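Local atomic coordinates of succinate dehydrogenase subunit A (Mycolicibacterium smegmatis, PDB entry 7D6V), a protein that serves as the FAD-containing subunit of a succinate dehydrogenase in the electron transport chain, probably oxidising succinate and passing the electrons to the iron-sulfur subunit. Residues A[171-176]-A[187-192]; A[106-110]-A[130-136]; A[277-283]-A[328-332]. All coordinates share one frame; numbering follows the deposited sequence.

Interaction 1: A[171-176]-A[187-192]. With FAD (flavin-adenine dinucleotide), chain D.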
loop_
_atom_site.group_PDB
_atom_site.type_symbol
_atom_site.label_atom_id
_atom_site.label_comp_id
_atom_site.label_asym_id
_atom_site.label_seq_id
_atom_site.Cartn_x
_atom_site.Cartn_y
_atom_site.Cartn_z
ATOM N N GLU A 171 -4.144 17.432 -1.072
ATOM C CA GLU A 171 -5.386 17.680 -1.807
ATOM C C GLU A 171 -5.426 19.107 -2.350
ATOM O O GLU A 171 -6.469 19.760 -2.358
ATOM C CB GLU A 171 -6.615 17.398 -0.937
ATOM C CG GLU A 171 -6.820 15.946 -0.528
ATOM C CD GLU A 171 -7.146 15.040 -1.693
ATOM O OE1 GLU A 171 -7.784 15.513 -2.653
ATOM O OE2 GLU A 171 -6.784 13.848 -1.645
ATOM N N THR A 172 -4.275 19.598 -2.802
ATOM C CA THR A 172 -4.147 20.939 -3.355
ATOM C C THR A 172 -3.493 20.843 -4.724
ATOM O O THR A 172 -2.492 20.140 -4.888
ATOM C CB THR A 172 -3.324 21.844 -2.434
ATOM O OG1 THR A 172 -3.863 21.793 -1.109
ATOM C CG2 THR A 172 -3.358 23.278 -2.924
ATOM N N SER A 173 -4.052 21.549 -5.700
ATOM C CA SER A 173 -3.601 21.482 -7.082
ATOM C C SER A 173 -3.131 22.857 -7.528
ATOM O O SER A 173 -3.861 23.841 -7.382
ATOM C CB SER A 173 -4.721 20.976 -7.993
ATOM O OG SER A 173 -4.306 20.943 -9.344
ATOM N N ILE A 174 -1.919 22.920 -8.069
ATOM C CA ILE A 174 -1.324 24.166 -8.541
ATOM C C ILE A 174 -1.600 24.298 -10.030
ATOM O O ILE A 174 -1.336 23.371 -10.803
ATOM C CB ILE A 174 0.186 24.208 -8.253
ATOM C CG1 ILE A 174 0.445 24.205 -6.747
ATOM C CG2 ILE A 174 0.816 25.425 -8.898
ATOM C CD1 ILE A 174 -0.106 25.411 -6.025
ATOM N N THR A 175 -2.133 25.451 -10.434
ATOM C CA THR A 175 -2.517 25.676 -11.819
ATOM C C THR A 175 -1.666 26.710 -12.539
ATOM O O THR A 175 -1.705 26.759 -13.771
ATOM C CB THR A 175 -3.988 26.107 -11.907
ATOM O OG1 THR A 175 -4.131 27.439 -11.403
ATOM C CG2 THR A 175 -4.863 25.173 -11.096
ATOM N N GLU A 176 -0.910 27.532 -11.819
ATOM C CA GLU A 176 -0.102 28.564 -12.450
ATOM C C GLU A 176 1.099 28.876 -11.572
ATOM O O GLU A 176 1.067 28.702 -10.353
ATOM C CB GLU A 176 -0.918 29.838 -12.698
ATOM C CG GLU A 176 -0.331 30.773 -13.739
ATOM C CD GLU A 176 -0.501 30.251 -15.154
ATOM O OE1 GLU A 176 0.315 29.412 -15.590
ATOM O OE2 GLU A 176 -1.458 30.679 -15.831
ATOM N N ALA A 187 3.259 30.518 -6.432
ATOM C CA ALA A 187 2.398 29.544 -7.087
ATOM C C ALA A 187 0.947 29.819 -6.730
ATOM O O ALA A 187 0.636 30.202 -5.601
ATOM C CB ALA A 187 2.772 28.115 -6.688
ATOM N N PHE A 188 0.063 29.618 -7.701
ATOM C CA PHE A 188 -1.367 29.827 -7.538
ATOM C C PHE A 188 -2.098 28.517 -7.790
ATOM O O PHE A 188 -1.796 27.807 -8.752
ATOM C CB PHE A 188 -1.866 30.916 -8.496
ATOM C CG PHE A 188 -3.347 31.151 -8.440
ATOM C CD1 PHE A 188 -3.885 32.045 -7.534
ATOM C CD2 PHE A 188 -4.199 30.490 -9.305
ATOM C CE1 PHE A 188 -5.243 32.267 -7.487
ATOM C CE2 PHE A 188 -5.558 30.706 -9.255
ATOM C CZ PHE A 188 -6.078 31.597 -8.348
ATOM N N GLY A 189 -3.052 28.194 -6.927
ATOM C CA GLY A 189 -3.791 26.964 -7.089
ATOM C C GLY A 189 -5.097 27.003 -6.331
ATOM O O GLY A 189 -5.528 28.052 -5.852
ATOM N N TYR A 190 -5.720 25.835 -6.215
ATOM C CA TYR A 190 -7.000 25.718 -5.537
ATOM C C TYR A 190 -6.990 24.502 -4.626
ATOM O O TYR A 190 -6.253 23.540 -4.851
ATOM C CB TYR A 190 -8.167 25.609 -6.536
ATOM C CG TYR A 190 -8.104 24.387 -7.421
ATOM C CD1 TYR A 190 -7.447 24.425 -8.639
ATOM C CD2 TYR A 190 -8.700 23.194 -7.039
ATOM C CE1 TYR A 190 -7.383 23.313 -9.447
ATOM C CE2 TYR A 190 -8.637 22.078 -7.838
ATOM C CZ TYR A 190 -7.980 22.144 -9.043
ATOM O OH TYR A 190 -7.915 21.035 -9.850
ATOM N N TYR A 191 -7.825 24.560 -3.595
ATOM C CA TYR A 191 -8.079 23.405 -2.747
ATOM C C TYR A 191 -9.120 22.517 -3.408
ATOM O O TYR A 191 -10.168 22.999 -3.843
ATOM C CB TYR A 191 -8.571 23.847 -1.372
ATOM C CG TYR A 191 -7.524 24.502 -0.506
ATOM C CD1 TYR A 191 -7.577 25.859 -0.230
ATOM C CD2 TYR A 191 -6.498 23.759 0.054
ATOM C CE1 TYR A 191 -6.631 26.460 0.563
ATOM C CE2 TYR A 191 -5.548 24.352 0.851
ATOM C CZ TYR A 191 -5.621 25.702 1.104
ATOM O OH TYR A 191 -4.675 26.300 1.900
ATOM N N ARG A 192 -8.833 21.219 -3.488
ATOM C CA ARG A 192 -9.801 20.301 -4.076
ATOM C C ARG A 192 -11.080 20.253 -3.256
ATOM O O ARG A 192 -12.179 20.257 -3.815
ATOM C CB ARG A 192 -9.202 18.903 -4.207
ATOM C CG ARG A 192 -8.101 18.779 -5.233
ATOM C CD ARG A 192 -7.786 17.322 -5.495
ATOM N NE ARG A 192 -8.752 16.717 -6.402
ATOM C CZ ARG A 192 -8.991 15.413 -6.481
ATOM N NH1 ARG A 192 -8.333 14.568 -5.703
ATOM N NH2 ARG A 192 -9.890 14.954 -7.338
HETATM P PA FAD D . 5.476 10.961 -7.891
HETATM O O1A FAD D . 5.826 10.603 -6.495
HETATM O O2A FAD D . 4.950 9.918 -8.799
HETATM O O5B FAD D . 4.355 12.095 -7.814
HETATM C C5B FAD D . 4.619 13.477 -7.977
HETATM C C4B FAD D . 3.822 14.277 -6.961
HETATM O O4B FAD D . 3.476 15.550 -7.495
HETATM C C3B FAD D . 2.514 13.642 -6.557
HETATM O O3B FAD D . 2.398 13.779 -5.149
HETATM C C2B FAD D . 1.459 14.502 -7.203
HETATM O O2B FAD D . 0.244 14.531 -6.465
HETATM C C1B FAD D . 2.121 15.847 -7.199
HETATM N N9A FAD D . 1.543 16.730 -8.224
HETATM C C8A FAD D . 1.477 16.492 -9.533
HETATM N N7A FAD D . 0.888 17.517 -10.175
HETATM C C5A FAD D . 0.564 18.433 -9.260
HETATM C C6A FAD D . -0.082 19.754 -9.250
HETATM N N6A FAD D . -0.518 20.327 -10.382
HETATM N N1A FAD D . -0.225 20.372 -8.072
HETATM C C2A FAD D . 0.203 19.833 -6.928
HETATM N N3A FAD D . 0.794 18.642 -6.864
HETATM C C4A FAD D . 1.000 17.910 -7.974
HETATM N N1 FAD D . 10.803 2.864 -11.096
HETATM C C2 FAD D . 11.755 2.023 -10.645
HETATM O O2 FAD D . 12.915 2.435 -10.565
HETATM N N3 FAD D . 11.507 0.764 -10.280
HETATM C C4 FAD D . 10.288 0.244 -10.343
HETATM O O4 FAD D . 10.082 -0.926 -9.998
HETATM C C4X FAD D . 9.183 1.087 -10.827
HETATM N N5 FAD D . 7.927 0.624 -10.912
HETATM C C5X FAD D . 6.942 1.422 -11.353
HETATM C C6 FAD D . 5.650 0.929 -11.433
HETATM C C7 FAD D . 4.630 1.740 -11.890
HETATM C C7M FAD D . 3.228 1.217 -11.983
HETATM C C8 FAD D . 4.919 3.132 -12.292
HETATM C C8M FAD D . 3.811 4.013 -12.787
HETATM C C9 FAD D . 6.205 3.632 -12.212
HETATM C C9A FAD D . 7.224 2.820 -11.757
HETATM N N10 FAD D . 8.526 3.322 -11.678
HETATM C C10 FAD D . 9.526 2.467 -11.209
HETATM C "C1'" FAD D . 8.829 4.698 -12.055
HETATM C "C2'" FAD D . 9.012 5.538 -10.796
HETATM O "O2'" FAD D . 8.107 5.108 -9.782
HETATM C "C3'" FAD D . 8.735 7.011 -11.036
HETATM O "O3'" FAD D . 9.711 7.514 -11.938
HETATM C "C4'" FAD D . 8.825 7.792 -9.735
HETATM O "O4'" FAD D . 7.850 7.312 -8.820
HETATM C "C5'" FAD D . 8.591 9.277 -9.933
HETATM O "O5'" FAD D . 8.490 9.866 -8.646
HETATM P P FAD D . 8.275 11.429 -8.423
HETATM O O1P FAD D . 8.610 11.717 -7.003
HETATM O O2P FAD D . 8.983 12.186 -9.488
HETATM O O3P FAD D . 6.700 11.662 -8.653
#
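S173 and Y190 form a hydrogen-bonded antiparallel pair, S173 N to Y190 O at 3.1 Å and Y190 N to S173 O at 3.0 Å, in a twisted ladder whose short strand axes run at 139° to each other. Further on, T175 N and E176 N both donate to F188 O, a classic beta bulge. The Y190 ring is swung back under the neighbouring strand, its CG lying between backbone N and carbonyl carbon (chi1 62°). S173 CB sits over one face, 4.0 Å from the ring centroid, in a CH-pi contact that suits a small serine, and T175 CG2 meets the ring edge at CE1. The two strands make a beta hairpin, and strand 172-179 is an edge strand of its sheet within this chain. I174 pairs with G189, where a side chain would run into S173 O, and turns its backbone outward to FAD: I174 N donates to N1A of FAD at 3.1 Å, and N6A of FAD donates to I174 O at 3.2 Å, so both bonds from this segment to the adenine come from main-chain atoms. Beyond the ladder, E171 OE1 and R192 NH1 form a salt bridge of 3.2 Å, its hydrogen bond weak.

Interaction 2: A[106-110]-A[130-136]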
loop_
_atom_site.group_PDB
_atom_site.type_symbol
_atom_site.label_atom_id
_atom_site.label_comp_id
_atom_site.label_asym_id
_atom_site.label_seq_id
_atom_site.Cartn_x
_atom_site.Cartn_y
_atom_site.Cartn_z
ATOM N N ALA A 106 13.812 3.178 7.630
ATOM C CA ALA A 106 13.522 2.217 6.577
ATOM C C ALA A 106 14.080 0.844 6.929
ATOM O O ALA A 106 15.175 0.723 7.485
ATOM C CB ALA A 106 14.106 2.690 5.247
ATOM N N LEU A 107 13.319 -0.195 6.599
ATOM C CA LEU A 107 13.709 -1.581 6.851
ATOM C C LEU A 107 13.709 -2.338 5.528
ATOM O O LEU A 107 12.658 -2.794 5.069
ATOM C CB LEU A 107 12.774 -2.239 7.859
ATOM C CG LEU A 107 12.840 -1.747 9.302
ATOM C CD1 LEU A 107 11.713 -2.349 10.102
ATOM C CD2 LEU A 107 14.174 -2.093 9.923
ATOM N N PHE A 108 14.882 -2.471 4.918
ATOM C CA PHE A 108 15.033 -3.286 3.726
ATOM C C PHE A 108 15.227 -4.751 4.108
ATOM O O PHE A 108 15.327 -5.108 5.284
ATOM C CB PHE A 108 16.220 -2.810 2.892
ATOM C CG PHE A 108 16.053 -1.436 2.320
ATOM C CD1 PHE A 108 15.448 -1.253 1.091
ATOM C CD2 PHE A 108 16.511 -0.326 3.007
ATOM C CE1 PHE A 108 15.298 0.009 0.560
ATOM C CE2 PHE A 108 16.364 0.939 2.480
ATOM C CZ PHE A 108 15.757 1.107 1.255
ATOM N N ASP A 109 15.274 -5.607 3.094
ATOM C CA ASP A 109 15.698 -6.980 3.311
ATOM C C ASP A 109 17.187 -7.012 3.629
ATOM O O ASP A 109 17.951 -6.139 3.212
ATOM C CB ASP A 109 15.397 -7.838 2.084
ATOM C CG ASP A 109 13.921 -8.130 1.928
ATOM O OD1 ASP A 109 13.477 -8.354 0.786
ATOM O OD2 ASP A 109 13.203 -8.134 2.947
ATOM N N ARG A 110 17.599 -8.024 4.382
ATOM C CA ARG A 110 18.951 -8.084 4.912
ATOM C C ARG A 110 19.723 -9.250 4.314
ATOM O O ARG A 110 19.141 -10.238 3.862
ATOM C CB ARG A 110 18.941 -8.207 6.440
ATOM C CG ARG A 110 17.886 -7.370 7.136
ATOM C CD ARG A 110 18.051 -5.890 6.843
ATOM N NE ARG A 110 19.336 -5.367 7.291
ATOM C CZ ARG A 110 19.749 -4.125 7.070
ATOM N NH1 ARG A 110 18.976 -3.283 6.405
ATOM N NH2 ARG A 110 20.930 -3.725 7.510
ATOM N N ALA A 130 18.521 -2.393 -3.997
ATOM C CA ALA A 130 18.050 -2.543 -2.629
ATOM C C ALA A 130 16.533 -2.661 -2.623
ATOM O O ALA A 130 15.837 -1.842 -3.226
ATOM C CB ALA A 130 18.494 -1.353 -1.783
ATOM N N HIS A 131 16.018 -3.671 -1.929
ATOM C CA HIS A 131 14.613 -4.026 -2.043
ATOM C C HIS A 131 14.079 -4.498 -0.700
ATOM O O HIS A 131 14.832 -4.858 0.205
ATOM C CB HIS A 131 14.407 -5.127 -3.086
ATOM C CG HIS A 131 15.038 -6.428 -2.707
ATOM N ND1 HIS A 131 14.318 -7.479 -2.184
ATOM C CD2 HIS A 131 16.328 -6.834 -2.740
ATOM C CE1 HIS A 131 15.135 -8.483 -1.926
ATOM N NE2 HIS A 131 16.361 -8.118 -2.255
ATOM N N VAL A 132 12.754 -4.473 -0.587
ATOM C CA VAL A 132 12.022 -5.160 0.473
ATOM C C VAL A 132 10.773 -5.772 -0.161
ATOM O O VAL A 132 9.896 -5.046 -0.641
ATOM C CB VAL A 132 11.676 -4.239 1.659
ATOM C CG1 VAL A 132 10.768 -3.077 1.263
ATOM C CG2 VAL A 132 11.033 -5.042 2.771
ATOM N N GLY A 133 10.716 -7.101 -0.205
ATOM C CA GLY A 133 9.637 -7.772 -0.911
ATOM C C GLY A 133 9.545 -7.273 -2.334
ATOM O O GLY A 133 10.557 -7.105 -3.021
ATOM N N ASP A 134 8.324 -7.018 -2.787
ATOM C CA ASP A 134 8.094 -6.110 -3.903
ATOM C C ASP A 134 7.179 -4.996 -3.406
ATOM O O ASP A 134 6.002 -4.925 -3.764
ATOM C CB ASP A 134 7.479 -6.857 -5.090
ATOM C CG ASP A 134 8.444 -7.832 -5.732
ATOM O OD1 ASP A 134 9.666 -7.585 -5.683
ATOM O OD2 ASP A 134 7.980 -8.851 -6.282
ATOM N N ARG A 135 7.745 -4.110 -2.580
ATOM C CA ARG A 135 7.055 -2.912 -2.121
ATOM C C ARG A 135 8.036 -1.773 -1.874
ATOM O O ARG A 135 7.833 -0.973 -0.955
ATOM C CB ARG A 135 6.224 -3.203 -0.867
ATOM C CG ARG A 135 6.926 -4.036 0.179
ATOM C CD ARG A 135 6.028 -4.270 1.379
ATOM N NE ARG A 135 6.706 -5.027 2.426
ATOM C CZ ARG A 135 6.836 -6.349 2.424
ATOM N NH1 ARG A 135 7.467 -6.957 3.418
ATOM N NH2 ARG A 135 6.333 -7.066 1.429
ATOM N N THR A 136 9.115 -1.705 -2.656
ATOM C CA THR A 136 10.202 -0.781 -2.350
ATOM C C THR A 136 9.748 0.672 -2.422
ATOM O O THR A 136 10.155 1.496 -1.596
ATOM C CB THR A 136 11.376 -1.030 -3.296
ATOM O OG1 THR A 136 11.620 -2.437 -3.389
ATOM C CG2 THR A 136 12.624 -0.347 -2.782
#
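D109 reaches across to H131 and G133, its carboxylate standing almost upright against the imidazole, with the two planes 78° apart. D109 CG is anti to the carbonyl carbon (chi1 -73°), which carries OD1 over to the other segment. There it accepts from G133 N at 3.2 Å, the donor coming from above the carboxylate plane. The same D109 OD1 lies 3.2 Å from H131 ND1, at an angle too poor for a hydrogen bond. An aspartate suits this place because its short side chain can take a loop N-H while its own backbone is also engaged: D109 N donates to H131 O at 3.0 Å. G133, with a positive phi, lets the chain turn sharply beside that carboxylate. The turn leads into helix 136-159 of the FAD-binding domain; R135 occupies the N-cap position, and R135 N bonds back to V132 O. F108 meets the turn with the rim of its ring: H131 O and T136 CG2 lie near the ring plane, while A130 CB lies 4.2 Å from F108 CD1, giving the phenyl an apolar neighbour. V132 crosses D109 at about a right angle and sets CG2 3.6 Å from L107 O. That carbonyl accepts a hydrogen bond from Q140 of the iron-sulfur subunit, whose NE2 also reaches D109 OD2 weakly, and T136 OG1 is bonded to G52 O.

Interaction 3: A[277-283]-A[328-332]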
loop_
_atom_site.group_PDB
_atom_site.type_symbol
_atom_site.label_atom_id
_atom_site.label_comp_id
_atom_site.label_asym_id
_atom_site.label_seq_id
_atom_site.Cartn_x
_atom_site.Cartn_y
_atom_site.Cartn_z
ATOM N N ASN A 277 -4.118 -14.313 -32.415
ATOM C CA ASN A 277 -5.026 -14.262 -33.547
ATOM C C ASN A 277 -6.211 -15.174 -33.262
ATOM O O ASN A 277 -6.309 -15.791 -32.197
ATOM C CB ASN A 277 -4.329 -14.664 -34.853
ATOM C CG ASN A 277 -3.752 -13.478 -35.594
ATOM O OD1 ASN A 277 -3.966 -12.331 -35.212
ATOM N ND2 ASN A 277 -3.026 -13.749 -36.668
ATOM N N SER A 278 -7.134 -15.241 -34.219
ATOM C CA SER A 278 -8.217 -16.207 -34.108
ATOM C C SER A 278 -7.722 -17.614 -34.418
ATOM O O SER A 278 -8.016 -18.561 -33.681
ATOM C CB SER A 278 -9.371 -15.811 -35.031
ATOM O OG SER A 278 -10.511 -16.621 -34.801
ATOM N N GLU A 279 -6.964 -17.775 -35.504
ATOM C CA GLU A 279 -6.471 -19.095 -35.889
ATOM C C GLU A 279 -5.015 -19.042 -36.343
ATOM O O GLU A 279 -4.654 -19.627 -37.370
ATOM C CB GLU A 279 -7.330 -19.717 -36.994
ATOM C CG GLU A 279 -8.758 -20.047 -36.590
ATOM C CD GLU A 279 -9.702 -18.885 -36.811
ATOM O OE1 GLU A 279 -9.266 -17.871 -37.394
ATOM O OE2 GLU A 279 -10.877 -18.983 -36.398
ATOM N N GLY A 280 -4.150 -18.347 -35.602
ATOM C CA GLY A 280 -2.746 -18.392 -35.976
ATOM C C GLY A 280 -1.733 -17.776 -35.032
ATOM O O GLY A 280 -1.885 -16.628 -34.612
ATOM N N LYS A 281 -0.676 -18.527 -34.716
ATOM C CA LYS A 281 0.499 -17.988 -34.037
ATOM C C LYS A 281 1.317 -17.218 -35.065
ATOM O O LYS A 281 1.858 -17.810 -36.004
ATOM C CB LYS A 281 1.317 -19.113 -33.410
ATOM C CG LYS A 281 2.240 -18.672 -32.292
ATOM C CD LYS A 281 3.298 -19.728 -32.002
ATOM C CE LYS A 281 2.692 -21.117 -31.903
ATOM N NZ LYS A 281 2.130 -21.391 -30.555
ATOM N N ARG A 282 1.422 -15.899 -34.895
ATOM C CA ARG A 282 1.726 -15.022 -36.018
ATOM C C ARG A 282 3.097 -14.358 -35.922
ATOM O O ARG A 282 3.362 -13.389 -36.639
ATOM C CB ARG A 282 0.629 -13.968 -36.162
ATOM C CG ARG A 282 0.736 -12.769 -35.245
ATOM C CD ARG A 282 0.518 -13.047 -33.786
ATOM N NE ARG A 282 0.571 -11.795 -33.042
ATOM C CZ ARG A 282 1.688 -11.214 -32.622
ATOM N NH1 ARG A 282 1.629 -10.074 -31.953
ATOM N NH2 ARG A 282 2.865 -11.757 -32.890
ATOM N N PHE A 283 3.986 -14.869 -35.072
ATOM C CA PHE A 283 5.395 -14.504 -35.157
ATOM C C PHE A 283 6.139 -15.299 -36.217
ATOM O O PHE A 283 7.375 -15.336 -36.189
ATOM C CB PHE A 283 6.086 -14.683 -33.805
ATOM C CG PHE A 283 5.997 -13.483 -32.912
ATOM C CD1 PHE A 283 5.795 -13.624 -31.554
ATOM C CD2 PHE A 283 6.138 -12.211 -33.431
ATOM C CE1 PHE A 283 5.731 -12.519 -30.736
ATOM C CE2 PHE A 283 6.069 -11.108 -32.614
ATOM C CZ PHE A 283 5.860 -11.260 -31.269
ATOM N N ALA A 328 5.309 -6.265 -34.782
ATOM C CA ALA A 328 4.407 -7.363 -35.108
ATOM C C ALA A 328 3.030 -7.142 -34.497
ATOM O O ALA A 328 2.007 -7.368 -35.154
ATOM C CB ALA A 328 4.998 -8.688 -34.641
ATOM N N ILE A 329 2.983 -6.689 -33.242
ATOM C CA ILE A 329 1.703 -6.465 -32.577
ATOM C C ILE A 329 0.917 -5.366 -33.278
ATOM O O ILE A 329 -0.291 -5.497 -33.508
ATOM C CB ILE A 329 1.920 -6.147 -31.086
ATOM C CG1 ILE A 329 2.533 -7.349 -30.370
ATOM C CG2 ILE A 329 0.608 -5.761 -30.427
ATOM C CD1 ILE A 329 2.758 -7.136 -28.895
ATOM N N ASN A 330 1.586 -4.265 -33.631
ATOM C CA ASN A 330 0.912 -3.180 -34.337
ATOM C C ASN A 330 0.386 -3.644 -35.688
ATOM O O ASN A 330 -0.761 -3.351 -36.053
ATOM C CB ASN A 330 1.865 -2.000 -34.518
ATOM C CG ASN A 330 1.770 -0.996 -33.392
ATOM O OD1 ASN A 330 1.204 -1.280 -32.336
ATOM N ND2 ASN A 330 2.326 0.188 -33.610
ATOM N N ALA A 331 1.209 -4.375 -36.445
ATOM C CA ALA A 331 0.781 -4.852 -37.753
ATOM C C ALA A 331 -0.415 -5.783 -37.637
ATOM O O ALA A 331 -1.363 -5.688 -38.424
ATOM C CB ALA A 331 1.939 -5.551 -38.462
ATOM N N GLU A 332 -0.398 -6.688 -36.657
ATOM C CA GLU A 332 -1.498 -7.630 -36.513
ATOM C C GLU A 332 -2.741 -6.989 -35.916
ATOM O O GLU A 332 -3.838 -7.532 -36.076
ATOM C CB GLU A 332 -1.052 -8.817 -35.669
ATOM C CG GLU A 332 -0.116 -9.722 -36.423
ATOM C CD GLU A 332 -0.850 -10.680 -37.340
ATOM O OE1 GLU A 332 -1.813 -11.325 -36.877
ATOM O OE2 GLU A 332 -0.467 -10.785 -38.523
#
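One side of helix 322-334 receives the loop 277-283, with A328 and E332, a helical turn apart, and I329 meeting N277, R282 and F283. R282 is at the centre. Its CG lies between backbone N and carbonyl carbon (chi1 82°) and the chain bends at chi2, which sends the guanidinium in towards the helix, roughly across its axis, while E332 slides past it in the opposite direction. E332 CG lies over one face of the guanidinium, and I329 CG1 comes to its edge, 3.3 Å from R282 NH1. The carboxylate stays out of the guanidinium plane: R282 NE and E332 OE1 are 4.5 Å apart, so the opposite charges probably attract without any N-H pointing at the oxygen. Instead, E332 OE1 accepts from N277 ND2 at 2.7 Å, on its syn side, in a bent bond (N-H...O 137°); N277 OD1, also an acceptor, lies 2.9 Å from the same E332 OE1. The long arginine supplies both aliphatic packing and charge. F283 backs the arginine, with R282 NH2 standing 3.2 Å above the centre of its ring, and its CE2 meets the small A328 CB in an apolar contact. At the surface of the chain, the loop follows strand 246-253 in sequence; F283 also packs on V274 and P317, and N277 OD1 has a weak bond to R337 N just beyond the helix.

Interactions 1 and 2 stand at different distances from FAD, while interaction 3 is a surface contact of the same FAD-binding domain. Interaction 1 binds the adenine directly; in interaction 2 the side chain of T136 comes to about 7 Å from FAD, where helix 136-159 begins. Of the three, only interaction 1 touches the cofactor, and interaction 2 lies near it, the centres of the two being about 34 Å apart. Both also reach the iron-sulfur subunit, interaction 2 more extensively. Interaction 3, whose segments touch no other protein chain, is about 46 Å from interaction 1, on the opposite side of the chain's centre, and about 39 Å from interaction 2, both measured between centres.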